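Local atomic coordinates of ubiquitin-conjugating enzyme (Plasmodium falciparum 3D7, PDB entry 2H2Y), a protein that probably serves as a ubiquitin-conjugating (E2) enzyme that passes activated ubiquitin on toward target proteins, this piece being its conjugating domain. Residues E28-N31 and F32-N35; N20-Y23 and R24-K27. All coordinates share one frame; numbering follows the deposited sequence.

Contact 1. Residues E28-N31 and F32-N35; sequences ELNN and FLKN
The backbone N of Asn-35 donates to Asn-31 O at 2.7 Å, with an N-H...O angle of 156°, and this bond closes the last turn of the N-terminal helix of the E2 (UBC) fold. Asn-35 itself is the first residue to leave helical phi/psi, so the bond marks where the helix gives way to the loop leading to the first strand. Upstream, the same i to i+4 pattern joins Phe-32 N to Glu-28 O at 3.0 Å, Leu-33 N to Leu-29 O at 2.9 Å and Lys-34 N to Asn-30 O at 3.0 Å, which is the evidence for one unbroken helix across the two segments.

The side chains sort by face. Leu-29, Phe-32 and Leu-33 meet strand 40-44 through Ile-42, and Leu-29 and Phe-32 reach on to Trp-52 and Val-54 of strand 51-57, respectively. With CG of Phe-32 anti to the backbone N (chi1 -161°), the ring leads away from the preceding turn, while its CB stays against Leu-29 O. Glu-28 is buried as well: OE1 forms a salt bridge with Arg-24 and OE2 accepts from the backbone N of Ile-119, at the start of helix 119-130, where the helix end would probably favour a negative charge.

Near the end of the helix the Asn-31 and Asn-35 side chains cross at about a right angle, their amide planes 59° apart. Lys-34 runs extended away from the turn, touching it at its base, where CB lies 3.5 Å from Asn-30 O.

Contact 2. Residues N20-Y23 and R24-K27; sequences NANY and RIQK
The phenol ring of Tyr-23 takes Arg-24 at its edge: the backbone N of Arg-24 lies near the ring plane, 3.2 Å from CD1 of Tyr-23. Having CG anti to the backbone N (chi1 176°) swings the ring alongside the following residue. One turn on, the bent chain of Lys-27 passes the ring at a slant, with CD of Lys-27 4.1 Å from CE1 of Tyr-23.

These are the first turns of the amino-terminal helix of the UBC domain. Asn-20 holds the N-cap position, yet its side chain makes no capping bond, and its carbonyl receives just a weak bond from Tyr-23 N at 3.1 Å. Regular i to i+4 bonding then sets in: Ile-25 N to Ala-21 O at 3.0 Å, Gln-26 N to Asn-22 O at 2.6 Å, and Lys-27 N to Tyr-23 O at 2.9 Å. CG1 of Ile-25 also lies 3.4 Å from Ala-21 O.

The outside partners divide the helix surface. Asn-22 and Gln-26 lean on Tyr-16 of the preceding loop, and buried Ile-25 packs on Arg-50, just before strand 51-57. Arg-24 lies against Pro-80; besides its salt bridge to Glu-28, its NH2 donates to Pro-115 O, linking this helix to the loop that leads into helix 119-130.

Overall arrangement
Both contacts lie on helix 21-34, contact 2 in its opening turns and contact 1 in its closing ones; residues 20-35 form one continuous run, and the centres of the two contacts are about 12 Å apart. Contact 1 lies nearer the chain centre (about 11 Å, against about 15 Å, centre to centre) and has three buried residues against one. Accordingly, contact 2 meets mostly loops, whereas contact 1 covers strands 40-44 and 51-57 of the four-stranded antiparallel sheet. In E2 enzymes generally, this N-terminal helix contributes to recognition of E1 and E3 partners, a role consistent with the partly exposed outer side found here.

Contact 1. Residues E28-N31 and F32-N35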
ATOM      1  N   GLU A  28       8.457  -6.086   5.168  1.00 32.38           N
ATOM      2  CA  GLU A  28       7.751  -4.897   4.699  1.00 32.86           C
ATOM      3  C   GLU A  28       6.523  -4.583   5.544  1.00 34.41           C
ATOM      4  O   GLU A  28       6.171  -3.412   5.719  1.00 35.66           O
ATOM      5  CB  GLU A  28       7.336  -5.069   3.243  1.00 31.06           C
ATOM      6  CG  GLU A  28       8.504  -5.054   2.282  1.00 33.10           C
ATOM      7  CD  GLU A  28       9.092  -3.671   2.094  1.00 35.14           C
ATOM      8  OE1 GLU A  28      10.193  -3.575   1.509  1.00 36.28           O
ATOM      9  OE2 GLU A  28       8.455  -2.685   2.518  1.00 36.13           O
ATOM     10  N   LEU A  29       5.869  -5.621   6.063  1.00 33.71           N
ATOM     11  CA  LEU A  29       4.689  -5.421   6.899  1.00 33.53           C
ATOM     12  C   LEU A  29       5.092  -4.711   8.192  1.00 34.74           C
ATOM     13  O   LEU A  29       4.508  -3.680   8.549  1.00 34.64           O
ATOM     14  CB  LEU A  29       4.023  -6.763   7.226  1.00 34.11           C
ATOM     15  CG  LEU A  29       2.800  -6.723   8.159  1.00 33.94           C
ATOM     16  CD1 LEU A  29       1.659  -5.943   7.522  1.00 29.97           C
ATOM     17  CD2 LEU A  29       2.355  -8.143   8.458  1.00 33.14           C
ATOM     18  N   ASN A  30       6.099  -5.260   8.881  1.00 35.60           N
ATOM     19  CA  ASN A  30       6.597  -4.685  10.136  1.00 35.66           C
ATOM     20  C   ASN A  30       6.981  -3.227   9.974  1.00 34.57           C
ATOM     21  O   ASN A  30       6.679  -2.400  10.838  1.00 34.70           O
ATOM     22  CB  ASN A  30       7.802  -5.467  10.659  1.00 36.43           C
ATOM     23  CG  ASN A  30       7.422  -6.832  11.160  1.00 39.52           C
ATOM     24  OD1 ASN A  30       6.421  -6.985  11.864  1.00 41.68           O
ATOM     25  ND2 ASN A  30       8.218  -7.838  10.812  1.00 39.60           N
ATOM     26  N   ASN A  31       7.660  -2.904   8.879  1.00 33.15           N
ATOM     27  CA  ASN A  31       8.021  -1.521   8.670  1.00 33.14           C
ATOM     28  C   ASN A  31       6.750  -0.710   8.479  1.00 31.71           C
ATOM     29  O   ASN A  31       6.673   0.439   8.915  1.00 29.39           O
ATOM     30  CB  ASN A  31       8.922  -1.353   7.450  1.00 37.38           C
ATOM     31  CG  ASN A  31       9.046   0.109   7.023  1.00 40.29           C
ATOM     32  OD1 ASN A  31       8.205   0.631   6.278  1.00 40.87           O
ATOM     33  ND2 ASN A  31      10.081   0.783   7.516  1.00 41.24           N
ATOM     34  N   PHE A  32       5.745  -1.308   7.844  1.00 28.00           N
ATOM     35  CA  PHE A  32       4.506  -0.591   7.607  1.00 27.30           C
ATOM     36  C   PHE A  32       3.822  -0.246   8.926  1.00 28.02           C
ATOM     37  O   PHE A  32       3.306   0.863   9.095  1.00 26.34           O
ATOM     38  CB  PHE A  32       3.566  -1.401   6.715  1.00 25.98           C
ATOM     39  CG  PHE A  32       2.498  -0.567   6.067  1.00 26.61           C
ATOM     40  CD1 PHE A  32       2.699  -0.016   4.801  1.00 26.51           C
ATOM     41  CD2 PHE A  32       1.313  -0.280   6.741  1.00 24.91           C
ATOM     42  CE1 PHE A  32       1.729   0.816   4.209  1.00 28.28           C
ATOM     43  CE2 PHE A  32       0.341   0.549   6.163  1.00 27.49           C
ATOM     44  CZ  PHE A  32       0.552   1.099   4.892  1.00 28.19           C
ATOM     45  N   LEU A  33       3.818  -1.195   9.860  1.00 28.01           N
ATOM     46  CA  LEU A  33       3.215  -0.967  11.175  1.00 28.66           C
ATOM     47  C   LEU A  33       4.012   0.090  11.962  1.00 29.94           C
ATOM     48  O   LEU A  33       3.434   0.934  12.643  1.00 29.64           O
ATOM     49  CB  LEU A  33       3.180  -2.268  11.981  1.00 28.08           C
ATOM     50  CG  LEU A  33       2.389  -3.470  11.465  1.00 26.91           C
ATOM     51  CD1 LEU A  33       2.710  -4.655  12.334  1.00 26.63           C
ATOM     52  CD2 LEU A  33       0.898  -3.195  11.486  1.00 27.01           C
ATOM     53  N   LYS A  34       5.337   0.043  11.852  1.00 30.11           N
ATOM     54  CA  LYS A  34       6.205   0.980  12.553  1.00 33.26           C
ATOM     55  C   LYS A  34       6.251   2.397  11.960  1.00 34.49           C
ATOM     56  O   LYS A  34       6.350   3.376  12.705  1.00 35.05           O
ATOM     57  CB  LYS A  34       7.617   0.402  12.625  1.00 35.19           C
ATOM     58  CG  LYS A  34       8.628   1.259  13.385  1.00 41.11           C
ATOM     59  CD  LYS A  34       9.973   0.540  13.475  1.00 44.07           C
ATOM     60  CE  LYS A  34      11.055   1.411  14.091  1.00 45.98           C
ATOM     61  NZ  LYS A  34      12.401   0.752  14.016  1.00 48.59           N
ATOM     62  N   ASN A  35       6.191   2.512  10.632  1.00 35.31           N
ATOM     63  CA  ASN A  35       6.225   3.822   9.964  1.00 35.88           C
ATOM     64  C   ASN A  35       5.054   3.969   9.001  1.00 35.40           C
ATOM     65  O   ASN A  35       5.241   4.080   7.785  1.00 34.71           O
ATOM     66  CB  ASN A  35       7.522   3.991   9.180  1.00 38.50           C
ATOM     67  CG  ASN A  35       8.736   3.834  10.039  1.00 42.58           C
ATOM     68  OD1 ASN A  35       8.897   4.539  11.033  1.00 46.00           O
ATOM     69  ND2 ASN A  35       9.606   2.905   9.666  1.00 44.25           N
TER

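Contact 2. Residues N20-Y23 and R24-K27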
ATOM      1  N   ASN A  20      12.956 -16.502   1.175  1.00 64.04           N
ATOM      2  CA  ASN A  20      11.743 -16.472   0.359  1.00 62.68           C
ATOM      3  C   ASN A  20      11.073 -15.119   0.231  1.00 60.83           C
ATOM      4  O   ASN A  20      11.368 -14.195   0.987  1.00 61.07           O
ATOM      5  CB  ASN A  20      10.735 -17.469   0.907  1.00 65.46           C
ATOM      6  CG  ASN A  20      11.140 -18.891   0.634  1.00 67.67           C
ATOM      7  OD1 ASN A  20      10.519 -19.837   1.122  1.00 70.25           O
ATOM      8  ND2 ASN A  20      12.193 -19.056  -0.164  1.00 67.43           N
ATOM      9  N   ALA A  21      10.157 -15.026  -0.733  1.00 58.09           N
ATOM     10  CA  ALA A  21       9.412 -13.796  -1.004  1.00 55.42           C
ATOM     11  C   ALA A  21       8.602 -13.345   0.208  1.00 53.13           C
ATOM     12  O   ALA A  21       8.494 -12.145   0.479  1.00 53.00           O
ATOM     13  CB  ALA A  21       8.487 -13.996  -2.206  1.00 54.99           C
ATOM     14  N   ASN A  22       8.032 -14.306   0.931  1.00 48.72           N
ATOM     15  CA  ASN A  22       7.247 -13.991   2.115  1.00 45.02           C
ATOM     16  C   ASN A  22       8.099 -13.269   3.151  1.00 41.25           C
ATOM     17  O   ASN A  22       7.636 -12.334   3.803  1.00 38.53           O
ATOM     18  CB  ASN A  22       6.652 -15.268   2.706  1.00 48.26           C
ATOM     19  CG  ASN A  22       5.369 -15.690   2.003  1.00 49.92           C
ATOM     20  OD1 ASN A  22       4.879 -16.810   2.181  1.00 50.95           O
ATOM     21  ND2 ASN A  22       4.811 -14.783   1.211  1.00 47.96           N
ATOM     22  N   TYR A  23       9.349 -13.698   3.288  1.00 39.17           N
ATOM     23  CA  TYR A  23      10.272 -13.082   4.230  1.00 36.28           C
ATOM     24  C   TYR A  23      10.302 -11.575   4.007  1.00 35.27           C
ATOM     25  O   TYR A  23      10.000 -10.796   4.910  1.00 35.25           O
ATOM     26  CB  TYR A  23      11.667 -13.674   4.051  1.00 34.46           C
ATOM     27  CG  TYR A  23      12.741 -13.030   4.911  1.00 34.82           C
ATOM     28  CD1 TYR A  23      13.312 -11.808   4.550  1.00 34.08           C
ATOM     29  CD2 TYR A  23      13.195 -13.650   6.079  1.00 34.79           C
ATOM     30  CE1 TYR A  23      14.303 -11.219   5.320  1.00 35.26           C
ATOM     31  CE2 TYR A  23      14.191 -13.069   6.862  1.00 34.40           C
ATOM     32  CZ  TYR A  23      14.738 -11.853   6.474  1.00 36.30           C
ATOM     33  OH  TYR A  23      15.714 -11.257   7.242  1.00 37.64           O
ATOM     34  N   ARG A  24      10.668 -11.167   2.799  1.00 33.68           N
ATOM     35  CA  ARG A  24      10.716  -9.751   2.463  1.00 31.17           C
ATOM     36  C   ARG A  24       9.358  -9.080   2.690  1.00 29.36           C
ATOM     37  O   ARG A  24       9.293  -7.950   3.165  1.00 29.47           O
ATOM     38  CB  ARG A  24      11.152  -9.581   1.008  1.00 30.75           C
ATOM     39  CG  ARG A  24      11.030  -8.172   0.471  1.00 27.13           C
ATOM     40  CD  ARG A  24      11.669  -7.173   1.400  1.00 27.47           C
ATOM     41  NE  ARG A  24      11.584  -5.826   0.853  1.00 29.89           N
ATOM     42  CZ  ARG A  24      12.229  -5.427  -0.236  1.00 30.39           C
ATOM     43  NH1 ARG A  24      13.006  -6.276  -0.895  1.00 27.98           N
ATOM     44  NH2 ARG A  24      12.098  -4.176  -0.659  1.00 32.53           N
ATOM     45  N   ILE A  25       8.276  -9.775   2.352  1.00 28.01           N
ATOM     46  CA  ILE A  25       6.942  -9.225   2.542  1.00 27.38           C
ATOM     47  C   ILE A  25       6.701  -8.988   4.025  1.00 28.11           C
ATOM     48  O   ILE A  25       6.192  -7.941   4.430  1.00 26.31           O
ATOM     49  CB  ILE A  25       5.859 -10.179   1.971  1.00 28.39           C
ATOM     50  CG1 ILE A  25       5.829 -10.056   0.449  1.00 27.47           C
ATOM     51  CG2 ILE A  25       4.481  -9.841   2.533  1.00 29.24           C
ATOM     52  CD1 ILE A  25       5.002 -11.115  -0.222  1.00 29.61           C
ATOM     53  N   GLN A  26       7.068  -9.966   4.841  1.00 30.93           N
ATOM     54  CA  GLN A  26       6.896  -9.833   6.281  1.00 31.96           C
ATOM     55  C   GLN A  26       7.717  -8.654   6.790  1.00 31.14           C
ATOM     56  O   GLN A  26       7.252  -7.876   7.621  1.00 31.05           O
ATOM     57  CB  GLN A  26       7.332 -11.113   6.985  1.00 33.58           C
ATOM     58  CG  GLN A  26       7.493 -10.967   8.478  1.00 37.77           C
ATOM     59  CD  GLN A  26       7.805 -12.282   9.132  1.00 39.23           C
ATOM     60  OE1 GLN A  26       6.908 -13.010   9.532  1.00 41.83           O
ATOM     61  NE2 GLN A  26       9.086 -12.610   9.220  1.00 41.84           N
ATOM     62  N   LYS A  27       8.936  -8.516   6.280  1.00 32.12           N
ATOM     63  CA  LYS A  27       9.784  -7.415   6.706  1.00 33.54           C
ATOM     64  C   LYS A  27       9.104  -6.104   6.332  1.00 33.96           C
ATOM     65  O   LYS A  27       9.145  -5.135   7.094  1.00 34.08           O
ATOM     66  CB  LYS A  27      11.164  -7.515   6.057  1.00 34.09           C
ATOM     67  CG  LYS A  27      12.247  -6.773   6.830  1.00 37.72           C
ATOM     68  CD  LYS A  27      13.636  -7.316   6.525  1.00 41.23           C
ATOM     69  CE  LYS A  27      14.159  -6.821   5.191  1.00 44.14           C
ATOM     70  NZ  LYS A  27      14.365  -5.344   5.219  1.00 47.41           N
TER